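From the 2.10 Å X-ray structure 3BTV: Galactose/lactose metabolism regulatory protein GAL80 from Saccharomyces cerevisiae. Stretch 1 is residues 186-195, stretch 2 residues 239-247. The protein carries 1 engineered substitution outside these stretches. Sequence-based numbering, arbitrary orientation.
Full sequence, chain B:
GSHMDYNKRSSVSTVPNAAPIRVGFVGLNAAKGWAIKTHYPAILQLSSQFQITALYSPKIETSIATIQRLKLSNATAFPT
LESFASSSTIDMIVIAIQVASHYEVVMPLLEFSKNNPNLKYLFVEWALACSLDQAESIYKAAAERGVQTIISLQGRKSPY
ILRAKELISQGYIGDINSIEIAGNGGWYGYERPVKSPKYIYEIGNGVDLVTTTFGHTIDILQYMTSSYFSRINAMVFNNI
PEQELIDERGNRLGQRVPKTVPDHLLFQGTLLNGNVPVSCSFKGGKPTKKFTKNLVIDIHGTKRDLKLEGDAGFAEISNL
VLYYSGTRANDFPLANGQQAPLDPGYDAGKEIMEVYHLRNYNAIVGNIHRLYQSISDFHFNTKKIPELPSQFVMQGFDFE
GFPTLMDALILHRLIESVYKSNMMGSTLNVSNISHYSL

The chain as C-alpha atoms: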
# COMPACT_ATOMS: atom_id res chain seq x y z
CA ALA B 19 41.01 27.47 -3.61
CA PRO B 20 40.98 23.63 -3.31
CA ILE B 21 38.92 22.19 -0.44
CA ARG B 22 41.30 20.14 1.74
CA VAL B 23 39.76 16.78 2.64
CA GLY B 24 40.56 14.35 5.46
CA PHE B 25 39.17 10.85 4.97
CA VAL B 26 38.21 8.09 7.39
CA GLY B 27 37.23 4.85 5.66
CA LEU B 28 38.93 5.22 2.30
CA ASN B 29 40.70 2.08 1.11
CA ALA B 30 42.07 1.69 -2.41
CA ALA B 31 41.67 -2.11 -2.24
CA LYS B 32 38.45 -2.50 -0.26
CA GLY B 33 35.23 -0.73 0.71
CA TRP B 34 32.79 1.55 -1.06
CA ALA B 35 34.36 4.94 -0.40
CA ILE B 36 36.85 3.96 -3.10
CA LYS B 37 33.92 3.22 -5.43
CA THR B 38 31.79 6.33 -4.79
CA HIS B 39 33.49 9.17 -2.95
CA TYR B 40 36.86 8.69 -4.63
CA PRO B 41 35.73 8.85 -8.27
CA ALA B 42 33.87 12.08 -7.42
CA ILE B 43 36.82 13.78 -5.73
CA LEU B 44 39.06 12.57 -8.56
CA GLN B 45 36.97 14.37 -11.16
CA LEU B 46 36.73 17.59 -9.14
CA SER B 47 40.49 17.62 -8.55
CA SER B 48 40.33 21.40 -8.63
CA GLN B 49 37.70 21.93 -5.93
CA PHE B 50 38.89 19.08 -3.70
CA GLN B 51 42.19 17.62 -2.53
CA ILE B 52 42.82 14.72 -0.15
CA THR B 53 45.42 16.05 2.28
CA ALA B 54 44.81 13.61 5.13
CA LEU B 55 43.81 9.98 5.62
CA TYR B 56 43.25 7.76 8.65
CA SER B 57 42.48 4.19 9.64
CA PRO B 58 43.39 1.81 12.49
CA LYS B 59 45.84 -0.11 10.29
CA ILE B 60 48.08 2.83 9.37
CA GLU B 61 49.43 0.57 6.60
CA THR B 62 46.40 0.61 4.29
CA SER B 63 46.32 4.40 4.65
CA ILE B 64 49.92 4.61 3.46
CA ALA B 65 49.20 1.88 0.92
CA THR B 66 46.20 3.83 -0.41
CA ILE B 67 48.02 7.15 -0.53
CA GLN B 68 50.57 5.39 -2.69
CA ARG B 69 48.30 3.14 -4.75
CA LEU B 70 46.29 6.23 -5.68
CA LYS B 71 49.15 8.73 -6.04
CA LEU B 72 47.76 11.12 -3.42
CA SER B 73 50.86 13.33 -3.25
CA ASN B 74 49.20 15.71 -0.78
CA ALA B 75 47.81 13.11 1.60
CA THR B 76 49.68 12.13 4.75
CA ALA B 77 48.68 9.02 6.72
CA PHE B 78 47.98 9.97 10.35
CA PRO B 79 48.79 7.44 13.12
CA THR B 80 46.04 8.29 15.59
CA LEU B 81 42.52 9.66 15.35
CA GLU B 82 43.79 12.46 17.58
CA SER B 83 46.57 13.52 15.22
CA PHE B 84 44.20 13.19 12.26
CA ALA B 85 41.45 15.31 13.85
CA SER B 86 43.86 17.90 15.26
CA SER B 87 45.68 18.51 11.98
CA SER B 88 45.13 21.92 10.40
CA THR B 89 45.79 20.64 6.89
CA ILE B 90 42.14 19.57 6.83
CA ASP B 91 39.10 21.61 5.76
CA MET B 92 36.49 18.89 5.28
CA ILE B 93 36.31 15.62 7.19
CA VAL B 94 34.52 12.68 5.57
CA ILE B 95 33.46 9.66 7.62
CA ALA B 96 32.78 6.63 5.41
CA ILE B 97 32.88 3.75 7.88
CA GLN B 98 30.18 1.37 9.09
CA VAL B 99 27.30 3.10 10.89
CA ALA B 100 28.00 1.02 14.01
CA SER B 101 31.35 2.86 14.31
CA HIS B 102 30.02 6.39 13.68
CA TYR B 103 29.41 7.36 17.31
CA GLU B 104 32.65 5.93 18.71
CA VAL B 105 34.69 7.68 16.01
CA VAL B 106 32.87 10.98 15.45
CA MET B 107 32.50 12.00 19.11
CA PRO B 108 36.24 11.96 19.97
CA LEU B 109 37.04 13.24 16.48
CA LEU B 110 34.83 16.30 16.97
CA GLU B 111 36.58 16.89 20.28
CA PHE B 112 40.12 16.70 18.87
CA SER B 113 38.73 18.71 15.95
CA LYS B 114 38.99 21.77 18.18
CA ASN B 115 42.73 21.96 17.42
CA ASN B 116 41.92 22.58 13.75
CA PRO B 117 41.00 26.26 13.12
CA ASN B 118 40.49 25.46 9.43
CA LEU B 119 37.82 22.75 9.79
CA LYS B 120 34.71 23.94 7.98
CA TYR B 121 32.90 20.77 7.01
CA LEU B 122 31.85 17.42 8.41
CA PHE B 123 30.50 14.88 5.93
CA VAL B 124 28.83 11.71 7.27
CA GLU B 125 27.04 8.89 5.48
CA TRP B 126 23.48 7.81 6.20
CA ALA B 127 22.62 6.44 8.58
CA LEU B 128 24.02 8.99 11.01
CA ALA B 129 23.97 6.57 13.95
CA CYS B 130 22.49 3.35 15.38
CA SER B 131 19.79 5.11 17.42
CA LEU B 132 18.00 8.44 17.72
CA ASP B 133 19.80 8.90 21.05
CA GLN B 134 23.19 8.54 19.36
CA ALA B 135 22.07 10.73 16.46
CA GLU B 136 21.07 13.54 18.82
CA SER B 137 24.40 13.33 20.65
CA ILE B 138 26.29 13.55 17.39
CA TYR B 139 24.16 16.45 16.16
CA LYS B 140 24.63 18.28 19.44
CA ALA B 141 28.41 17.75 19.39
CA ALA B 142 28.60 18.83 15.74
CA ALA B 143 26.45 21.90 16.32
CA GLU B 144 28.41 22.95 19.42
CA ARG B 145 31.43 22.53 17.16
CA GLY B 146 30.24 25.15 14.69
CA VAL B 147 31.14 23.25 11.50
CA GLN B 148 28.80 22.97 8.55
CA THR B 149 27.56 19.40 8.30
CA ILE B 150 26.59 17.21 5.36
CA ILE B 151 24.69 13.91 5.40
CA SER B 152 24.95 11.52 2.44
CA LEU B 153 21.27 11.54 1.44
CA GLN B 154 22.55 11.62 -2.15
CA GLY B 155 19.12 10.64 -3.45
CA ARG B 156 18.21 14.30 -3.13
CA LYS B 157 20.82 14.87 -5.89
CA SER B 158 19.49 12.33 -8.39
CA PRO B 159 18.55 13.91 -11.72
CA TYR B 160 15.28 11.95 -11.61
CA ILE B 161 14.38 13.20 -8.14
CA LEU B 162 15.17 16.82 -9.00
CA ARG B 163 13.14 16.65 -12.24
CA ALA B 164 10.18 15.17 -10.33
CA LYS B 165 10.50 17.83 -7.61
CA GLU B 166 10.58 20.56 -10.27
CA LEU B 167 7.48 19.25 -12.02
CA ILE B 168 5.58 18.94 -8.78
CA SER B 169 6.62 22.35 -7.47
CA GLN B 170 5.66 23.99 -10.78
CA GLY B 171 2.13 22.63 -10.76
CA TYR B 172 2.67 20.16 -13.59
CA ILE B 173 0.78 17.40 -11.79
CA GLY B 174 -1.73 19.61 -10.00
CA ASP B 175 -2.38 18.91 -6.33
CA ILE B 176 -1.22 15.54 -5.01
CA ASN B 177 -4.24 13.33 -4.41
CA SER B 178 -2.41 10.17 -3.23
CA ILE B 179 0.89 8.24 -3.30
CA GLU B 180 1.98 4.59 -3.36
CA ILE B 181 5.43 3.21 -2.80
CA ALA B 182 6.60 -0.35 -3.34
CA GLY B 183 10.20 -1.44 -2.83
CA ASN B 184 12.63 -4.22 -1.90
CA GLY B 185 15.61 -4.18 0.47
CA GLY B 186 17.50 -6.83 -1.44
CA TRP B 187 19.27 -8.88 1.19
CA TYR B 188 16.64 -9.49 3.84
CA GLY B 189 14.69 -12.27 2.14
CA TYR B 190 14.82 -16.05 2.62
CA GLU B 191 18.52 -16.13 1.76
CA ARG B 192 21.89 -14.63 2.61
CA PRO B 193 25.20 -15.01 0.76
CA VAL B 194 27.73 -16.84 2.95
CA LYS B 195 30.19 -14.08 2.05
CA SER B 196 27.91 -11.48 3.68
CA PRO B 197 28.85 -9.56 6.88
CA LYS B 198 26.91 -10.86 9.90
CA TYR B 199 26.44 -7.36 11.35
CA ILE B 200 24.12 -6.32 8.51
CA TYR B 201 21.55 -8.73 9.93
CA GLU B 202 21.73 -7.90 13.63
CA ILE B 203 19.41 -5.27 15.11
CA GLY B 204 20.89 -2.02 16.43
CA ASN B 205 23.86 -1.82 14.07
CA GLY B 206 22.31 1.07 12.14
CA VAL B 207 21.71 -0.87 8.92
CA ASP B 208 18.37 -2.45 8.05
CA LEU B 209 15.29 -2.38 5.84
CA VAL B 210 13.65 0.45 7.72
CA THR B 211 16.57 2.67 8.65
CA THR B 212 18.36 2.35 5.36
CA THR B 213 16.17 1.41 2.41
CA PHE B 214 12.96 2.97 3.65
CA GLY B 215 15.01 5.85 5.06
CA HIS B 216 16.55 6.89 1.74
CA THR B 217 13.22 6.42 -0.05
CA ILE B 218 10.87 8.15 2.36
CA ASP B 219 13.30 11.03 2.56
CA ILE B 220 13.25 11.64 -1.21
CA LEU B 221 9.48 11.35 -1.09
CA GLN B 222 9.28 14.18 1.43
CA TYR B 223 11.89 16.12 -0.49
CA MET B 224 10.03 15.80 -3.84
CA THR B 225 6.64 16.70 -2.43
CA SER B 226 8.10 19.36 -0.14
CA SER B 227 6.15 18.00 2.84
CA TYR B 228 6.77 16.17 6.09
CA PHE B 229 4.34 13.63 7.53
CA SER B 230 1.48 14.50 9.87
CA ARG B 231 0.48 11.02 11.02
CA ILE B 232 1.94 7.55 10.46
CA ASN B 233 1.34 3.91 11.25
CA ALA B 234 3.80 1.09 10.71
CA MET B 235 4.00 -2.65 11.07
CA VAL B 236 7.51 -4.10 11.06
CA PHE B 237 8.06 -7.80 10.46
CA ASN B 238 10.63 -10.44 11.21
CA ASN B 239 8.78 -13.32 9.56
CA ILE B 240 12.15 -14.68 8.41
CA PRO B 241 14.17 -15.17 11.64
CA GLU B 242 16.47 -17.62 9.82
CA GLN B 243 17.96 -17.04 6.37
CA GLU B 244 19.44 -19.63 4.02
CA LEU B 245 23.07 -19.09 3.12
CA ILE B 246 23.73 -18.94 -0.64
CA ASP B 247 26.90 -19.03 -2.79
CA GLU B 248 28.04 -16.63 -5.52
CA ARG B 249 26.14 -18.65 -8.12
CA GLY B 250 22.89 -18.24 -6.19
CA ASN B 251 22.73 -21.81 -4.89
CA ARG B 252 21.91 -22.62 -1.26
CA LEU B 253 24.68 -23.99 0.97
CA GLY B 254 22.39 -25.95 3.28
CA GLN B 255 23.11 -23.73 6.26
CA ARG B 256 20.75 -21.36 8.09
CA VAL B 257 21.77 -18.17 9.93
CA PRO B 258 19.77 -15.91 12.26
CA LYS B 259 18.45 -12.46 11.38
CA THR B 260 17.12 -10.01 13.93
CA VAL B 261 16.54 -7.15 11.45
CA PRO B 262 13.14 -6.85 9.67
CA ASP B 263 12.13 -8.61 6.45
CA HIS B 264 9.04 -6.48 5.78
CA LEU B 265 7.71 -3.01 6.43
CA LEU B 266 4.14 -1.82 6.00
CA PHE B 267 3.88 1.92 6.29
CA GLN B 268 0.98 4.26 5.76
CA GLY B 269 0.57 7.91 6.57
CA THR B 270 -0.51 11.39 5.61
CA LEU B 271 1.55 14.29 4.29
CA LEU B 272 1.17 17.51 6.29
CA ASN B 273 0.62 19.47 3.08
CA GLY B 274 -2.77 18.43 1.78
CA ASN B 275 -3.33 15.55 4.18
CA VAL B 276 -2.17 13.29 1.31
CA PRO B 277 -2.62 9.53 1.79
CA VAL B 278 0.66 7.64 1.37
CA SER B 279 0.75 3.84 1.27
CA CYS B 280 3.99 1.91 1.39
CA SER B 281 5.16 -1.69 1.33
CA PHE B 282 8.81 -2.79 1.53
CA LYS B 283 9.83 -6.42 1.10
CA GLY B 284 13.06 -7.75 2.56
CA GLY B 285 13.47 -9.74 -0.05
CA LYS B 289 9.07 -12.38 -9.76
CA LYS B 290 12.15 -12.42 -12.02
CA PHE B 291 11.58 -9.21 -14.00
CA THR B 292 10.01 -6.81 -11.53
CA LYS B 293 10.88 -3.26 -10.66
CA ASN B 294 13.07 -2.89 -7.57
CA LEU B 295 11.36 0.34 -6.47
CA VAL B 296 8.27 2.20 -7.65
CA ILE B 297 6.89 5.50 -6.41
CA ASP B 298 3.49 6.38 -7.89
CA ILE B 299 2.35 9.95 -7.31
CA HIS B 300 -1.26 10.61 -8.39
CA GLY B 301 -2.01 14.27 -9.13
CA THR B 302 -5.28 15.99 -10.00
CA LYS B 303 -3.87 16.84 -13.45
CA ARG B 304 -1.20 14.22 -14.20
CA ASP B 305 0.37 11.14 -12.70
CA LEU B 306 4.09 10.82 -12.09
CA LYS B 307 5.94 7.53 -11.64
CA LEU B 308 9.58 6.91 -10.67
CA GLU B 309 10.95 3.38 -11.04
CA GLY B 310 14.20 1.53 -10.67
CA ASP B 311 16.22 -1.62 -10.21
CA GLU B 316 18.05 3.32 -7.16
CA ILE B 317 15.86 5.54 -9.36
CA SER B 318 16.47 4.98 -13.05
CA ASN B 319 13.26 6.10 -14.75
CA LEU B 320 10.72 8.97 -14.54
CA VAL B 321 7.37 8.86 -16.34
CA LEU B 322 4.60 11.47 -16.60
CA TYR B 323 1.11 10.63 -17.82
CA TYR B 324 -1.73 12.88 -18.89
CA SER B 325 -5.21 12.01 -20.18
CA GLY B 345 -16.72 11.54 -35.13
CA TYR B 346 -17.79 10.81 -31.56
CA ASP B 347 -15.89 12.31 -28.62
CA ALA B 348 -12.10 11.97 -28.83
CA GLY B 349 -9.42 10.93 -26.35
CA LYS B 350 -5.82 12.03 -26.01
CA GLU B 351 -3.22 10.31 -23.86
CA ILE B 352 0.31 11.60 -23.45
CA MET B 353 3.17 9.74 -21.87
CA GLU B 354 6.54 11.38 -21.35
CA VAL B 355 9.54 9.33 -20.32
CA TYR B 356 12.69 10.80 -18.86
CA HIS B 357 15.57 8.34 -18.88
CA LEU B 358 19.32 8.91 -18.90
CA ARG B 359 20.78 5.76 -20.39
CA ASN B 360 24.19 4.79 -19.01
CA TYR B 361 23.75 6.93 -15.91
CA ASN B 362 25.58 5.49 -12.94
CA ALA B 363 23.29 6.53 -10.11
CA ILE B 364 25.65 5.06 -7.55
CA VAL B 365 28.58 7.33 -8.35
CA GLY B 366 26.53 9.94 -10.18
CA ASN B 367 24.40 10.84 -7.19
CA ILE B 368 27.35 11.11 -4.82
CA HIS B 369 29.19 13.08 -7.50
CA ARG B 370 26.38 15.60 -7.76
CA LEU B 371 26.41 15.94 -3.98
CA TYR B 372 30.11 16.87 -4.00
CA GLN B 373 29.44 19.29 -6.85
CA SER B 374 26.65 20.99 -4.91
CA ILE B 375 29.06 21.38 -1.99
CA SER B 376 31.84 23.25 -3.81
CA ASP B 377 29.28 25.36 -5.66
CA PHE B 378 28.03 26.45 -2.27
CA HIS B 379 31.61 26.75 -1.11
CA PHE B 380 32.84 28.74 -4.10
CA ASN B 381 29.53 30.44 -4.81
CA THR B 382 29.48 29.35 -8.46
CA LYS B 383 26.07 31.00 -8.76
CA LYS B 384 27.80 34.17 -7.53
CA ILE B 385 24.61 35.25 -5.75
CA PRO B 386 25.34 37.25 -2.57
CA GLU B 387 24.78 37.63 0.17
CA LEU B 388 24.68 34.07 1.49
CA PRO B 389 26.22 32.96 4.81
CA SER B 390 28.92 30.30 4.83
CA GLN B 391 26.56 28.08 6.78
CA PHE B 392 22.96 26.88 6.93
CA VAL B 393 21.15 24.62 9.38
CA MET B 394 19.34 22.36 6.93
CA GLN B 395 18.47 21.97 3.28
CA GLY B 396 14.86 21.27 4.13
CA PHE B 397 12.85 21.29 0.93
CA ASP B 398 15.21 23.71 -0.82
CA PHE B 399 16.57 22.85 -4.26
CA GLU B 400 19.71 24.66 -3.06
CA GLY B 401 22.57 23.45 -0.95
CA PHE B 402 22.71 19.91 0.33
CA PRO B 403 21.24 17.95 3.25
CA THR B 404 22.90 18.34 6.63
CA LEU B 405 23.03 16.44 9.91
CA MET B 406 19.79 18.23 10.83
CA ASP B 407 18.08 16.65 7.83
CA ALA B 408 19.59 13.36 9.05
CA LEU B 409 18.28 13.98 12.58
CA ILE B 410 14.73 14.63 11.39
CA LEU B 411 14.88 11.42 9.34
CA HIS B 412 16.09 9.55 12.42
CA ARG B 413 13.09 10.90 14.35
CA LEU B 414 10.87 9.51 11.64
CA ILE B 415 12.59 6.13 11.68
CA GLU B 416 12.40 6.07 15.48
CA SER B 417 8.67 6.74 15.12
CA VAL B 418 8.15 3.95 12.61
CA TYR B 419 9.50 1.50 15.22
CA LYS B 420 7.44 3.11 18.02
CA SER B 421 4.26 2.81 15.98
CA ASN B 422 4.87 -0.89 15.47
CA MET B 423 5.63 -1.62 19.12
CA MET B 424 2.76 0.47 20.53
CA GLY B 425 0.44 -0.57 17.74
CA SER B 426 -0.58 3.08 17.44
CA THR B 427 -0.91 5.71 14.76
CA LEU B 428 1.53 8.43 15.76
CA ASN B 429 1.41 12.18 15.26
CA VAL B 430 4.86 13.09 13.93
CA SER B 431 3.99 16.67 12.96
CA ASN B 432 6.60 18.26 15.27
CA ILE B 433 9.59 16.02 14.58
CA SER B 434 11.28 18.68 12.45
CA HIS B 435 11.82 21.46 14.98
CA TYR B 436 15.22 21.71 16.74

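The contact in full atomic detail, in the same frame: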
# COMPACT_ATOMS: atom_id res chain seq x y z
N GLY B 186 16.48 -6.01 -0.83
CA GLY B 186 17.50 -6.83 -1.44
C GLY B 186 17.98 -8.06 -0.68
O GLY B 186 17.90 -9.18 -1.18
N TRP B 187 18.49 -7.84 0.52
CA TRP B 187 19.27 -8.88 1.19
C TRP B 187 18.58 -9.51 2.40
O TRP B 187 19.14 -10.37 3.07
CB TRP B 187 20.63 -8.31 1.58
CG TRP B 187 21.21 -7.48 0.50
CD1 TRP B 187 21.68 -7.92 -0.71
CD2 TRP B 187 21.36 -6.05 0.49
NE1 TRP B 187 22.12 -6.85 -1.46
CE2 TRP B 187 21.94 -5.70 -0.75
CE3 TRP B 187 21.08 -5.04 1.42
CZ2 TRP B 187 22.24 -4.38 -1.09
CZ3 TRP B 187 21.37 -3.73 1.08
CH2 TRP B 187 21.94 -3.41 -0.16
N TYR B 188 17.34 -9.10 2.64
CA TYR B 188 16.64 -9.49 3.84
C TYR B 188 15.48 -10.43 3.54
O TYR B 188 14.44 -10.39 4.19
CB TYR B 188 16.17 -8.23 4.56
CG TYR B 188 17.31 -7.32 4.97
CD1 TYR B 188 17.37 -5.99 4.55
CD2 TYR B 188 18.33 -7.81 5.77
CE1 TYR B 188 18.41 -5.17 4.94
CE2 TYR B 188 19.38 -7.00 6.15
CZ TYR B 188 19.42 -5.70 5.76
OH TYR B 188 20.49 -4.94 6.19
N GLY B 189 15.68 -11.27 2.52
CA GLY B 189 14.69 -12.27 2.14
C GLY B 189 15.06 -13.62 2.73
O GLY B 189 15.75 -13.69 3.74
N TYR B 190 14.60 -14.70 2.10
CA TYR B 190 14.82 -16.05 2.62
C TYR B 190 16.27 -16.53 2.51
O TYR B 190 16.59 -17.66 2.90
CB TYR B 190 13.91 -17.04 1.91
CG TYR B 190 12.44 -16.78 2.12
CD1 TYR B 190 11.69 -16.07 1.18
CD2 TYR B 190 11.80 -17.24 3.26
CE1 TYR B 190 10.33 -15.84 1.38
CE2 TYR B 190 10.46 -17.02 3.47
CZ TYR B 190 9.73 -16.31 2.53
OH TYR B 190 8.39 -16.09 2.75
N GLU B 191 17.15 -15.69 2.00
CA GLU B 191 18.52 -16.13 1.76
C GLU B 191 19.56 -15.06 2.03
O GLU B 191 19.30 -13.86 1.88
CB GLU B 191 18.68 -16.64 0.32
CG GLU B 191 17.92 -17.92 0.01
CD GLU B 191 17.83 -18.16 -1.49
OE1 GLU B 191 18.22 -17.27 -2.27
OE2 GLU B 191 17.37 -19.25 -1.89
N ARG B 192 20.75 -15.51 2.42
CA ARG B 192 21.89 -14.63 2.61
C ARG B 192 23.11 -15.29 2.01
O ARG B 192 23.33 -16.48 2.22
CB ARG B 192 22.14 -14.38 4.09
CG ARG B 192 23.30 -13.44 4.36
CD ARG B 192 23.65 -13.43 5.83
NE ARG B 192 22.46 -13.34 6.67
CZ ARG B 192 22.45 -13.62 7.97
NH1 ARG B 192 23.57 -14.02 8.57
NH2 ARG B 192 21.33 -13.52 8.67
N PRO B 193 23.91 -14.53 1.26
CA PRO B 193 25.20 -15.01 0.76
C PRO B 193 26.17 -15.29 1.91
O PRO B 193 26.37 -14.43 2.77
CB PRO B 193 25.71 -13.83 -0.09
CG PRO B 193 24.46 -13.11 -0.50
CD PRO B 193 23.53 -13.23 0.67
N VAL B 194 26.77 -16.47 1.91
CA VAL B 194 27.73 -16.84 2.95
C VAL B 194 28.79 -15.76 3.15
O VAL B 194 29.25 -15.52 4.26
CB VAL B 194 28.41 -18.18 2.63
CG1 VAL B 194 29.10 -18.11 1.27
CG2 VAL B 194 29.40 -18.55 3.72
N LYS B 195 29.16 -15.11 2.05
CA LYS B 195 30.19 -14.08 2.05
C LYS B 195 29.74 -12.79 2.75
O LYS B 195 30.54 -11.88 2.95
CB LYS B 195 30.61 -13.77 0.61
CG LYS B 195 31.69 -12.71 0.45
CD LYS B 195 31.79 -12.25 -1.01
CE LYS B 195 32.80 -11.12 -1.18
NZ LYS B 195 34.20 -11.60 -1.02
N ASN B 239 9.40 -12.04 9.86
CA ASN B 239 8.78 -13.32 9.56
C ASN B 239 9.83 -14.32 9.07
O ASN B 239 9.53 -15.48 8.83
CB ASN B 239 7.72 -13.16 8.47
CG ASN B 239 6.40 -12.64 9.00
OD1 ASN B 239 6.14 -12.62 10.21
ND2 ASN B 239 5.54 -12.21 8.08
N ILE B 240 11.05 -13.84 8.90
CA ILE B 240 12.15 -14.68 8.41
C ILE B 240 13.31 -14.60 9.39
O ILE B 240 14.35 -13.99 9.10
CB ILE B 240 12.62 -14.23 6.99
CG1 ILE B 240 11.42 -14.06 6.04
CG2 ILE B 240 13.63 -15.21 6.42
CD1 ILE B 240 11.81 -13.58 4.63
N PRO B 241 13.15 -15.21 10.58
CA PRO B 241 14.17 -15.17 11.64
C PRO B 241 15.44 -15.92 11.26
O PRO B 241 16.49 -15.70 11.87
CB PRO B 241 13.50 -15.90 12.82
CG PRO B 241 12.14 -16.23 12.42
CD PRO B 241 12.00 -16.07 10.93
N GLU B 242 15.34 -16.80 10.26
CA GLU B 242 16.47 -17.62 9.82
C GLU B 242 16.59 -17.59 8.31
O GLU B 242 15.66 -17.99 7.60
CB GLU B 242 16.28 -19.07 10.28
CG GLU B 242 16.23 -19.26 11.79
CD GLU B 242 17.61 -19.38 12.42
OE1 GLU B 242 18.55 -19.88 11.76
OE2 GLU B 242 17.76 -18.96 13.59
N GLN B 243 17.73 -17.12 7.81
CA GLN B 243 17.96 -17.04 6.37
C GLN B 243 18.81 -18.21 5.90
O GLN B 243 19.62 -18.75 6.66
CB GLN B 243 18.67 -15.73 6.04
CG GLN B 243 17.79 -14.48 6.15
CD GLN B 243 18.57 -13.25 5.82
OE1 GLN B 243 19.63 -12.99 6.41
NE2 GLN B 243 18.06 -12.47 4.87
N GLU B 244 18.63 -18.59 4.64
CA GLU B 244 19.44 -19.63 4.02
C GLU B 244 20.66 -19.02 3.38
O GLU B 244 20.55 -18.10 2.57
CB GLU B 244 18.63 -20.34 2.94
CG GLU B 244 17.41 -21.08 3.46
CD GLU B 244 17.77 -22.46 4.00
OE1 GLU B 244 18.96 -22.84 3.92
OE2 GLU B 244 16.86 -23.16 4.49
N LEU B 245 21.83 -19.52 3.75
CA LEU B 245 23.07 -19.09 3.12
C LEU B 245 23.10 -19.51 1.65
O LEU B 245 22.71 -20.62 1.31
CB LEU B 245 24.28 -19.67 3.88
CG LEU B 245 24.60 -19.05 5.24
CD1 LEU B 245 25.73 -19.81 5.92
CD2 LEU B 245 24.98 -17.58 5.06
N ILE B 246 23.56 -18.62 0.77
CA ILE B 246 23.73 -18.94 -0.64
C ILE B 246 25.16 -18.63 -1.12
O ILE B 246 25.87 -17.81 -0.51
CB ILE B 246 22.72 -18.20 -1.55
CG1 ILE B 246 22.74 -16.69 -1.27
CG2 ILE B 246 21.32 -18.75 -1.35
CD1 ILE B 246 22.13 -15.85 -2.38
N ASP B 247 25.58 -19.28 -2.20
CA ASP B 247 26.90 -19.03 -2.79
C ASP B 247 26.81 -17.96 -3.88
O ASP B 247 25.72 -17.42 -4.16
CB ASP B 247 27.51 -20.31 -3.36
CG ASP B 247 26.75 -20.85 -4.56
OD1 ASP B 247 25.78 -20.21 -5.01
OD2 ASP B 247 27.12 -21.94 -5.05

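Parallel β-pairing can join segments distant in sequence through a staggered ladder of backbone hydrogen bonds, and a side chain can extend the contact beyond the ladder. Two stretches of GAL80 illustrate both points. Strand 191-193 runs alongside strand 242-246, their N-to-C directions 42° apart, with Glu-191 opposite Glu-244, Arg-192 opposite Leu-245 and Pro-193 opposite Ile-246.

The backbone bonds alternate in the parallel manner, each stretch donating in turn. Glu-244 N donates to Tyr-190 O (2.8 Å), Arg-192 N to Glu-244 O (2.6 Å), Ile-246 N to Arg-192 O (2.6 Å, though the position of Arg-192 O is less certain) and Val-194 N to Ile-246 O (2.9 Å). Pro-193 has no amide hydrogen, yet the ladder loses nothing, because the amides that donate from this stretch are those of Arg-192 and Val-194. Its CA instead makes a CA-H...O contact, with Pro-193 CA 3.1 Å from Ile-246 O.

Ahead of strand 191-193, where the partner is loop, the side-chain amide of Gln-243, itself in strand 242-246, replaces backbone donors. Its NE2 donates to two carbonyls of the loop, Gln-243 NE2 lying 3.0 Å from Trp-187 O and 2.8 Å from Gly-189 O. The other end of the same amide is an acceptor: Gln-243 OE1 accepts hydrogen bonds from Arg-192 NE and Arg-192 NH2, each at 2.9 Å, and sits at the guanidinium edge, near its plane, where the N-H groups point. One neutral side chain thus links the loop carbonyls to the guanidinium of buried Arg-192.

Apolar contacts complete the packing. Ile-240 CD1 lies over one face of the Tyr-190 ring, 3.8 Å from its centroid and 9° off the normal, a CH-pi arrangement. Ile-246 shares a sheet face with Glu-191 and Pro-193; Pro-193 CD approaches Ile-246 CG1 at 4.0 Å. Leu-245, on the face of Arg-192, reaches Val-194, with Leu-245 CD2 4.2 Å from Val-194 CB. Between them the stretches bury 755 Å², both sides summed.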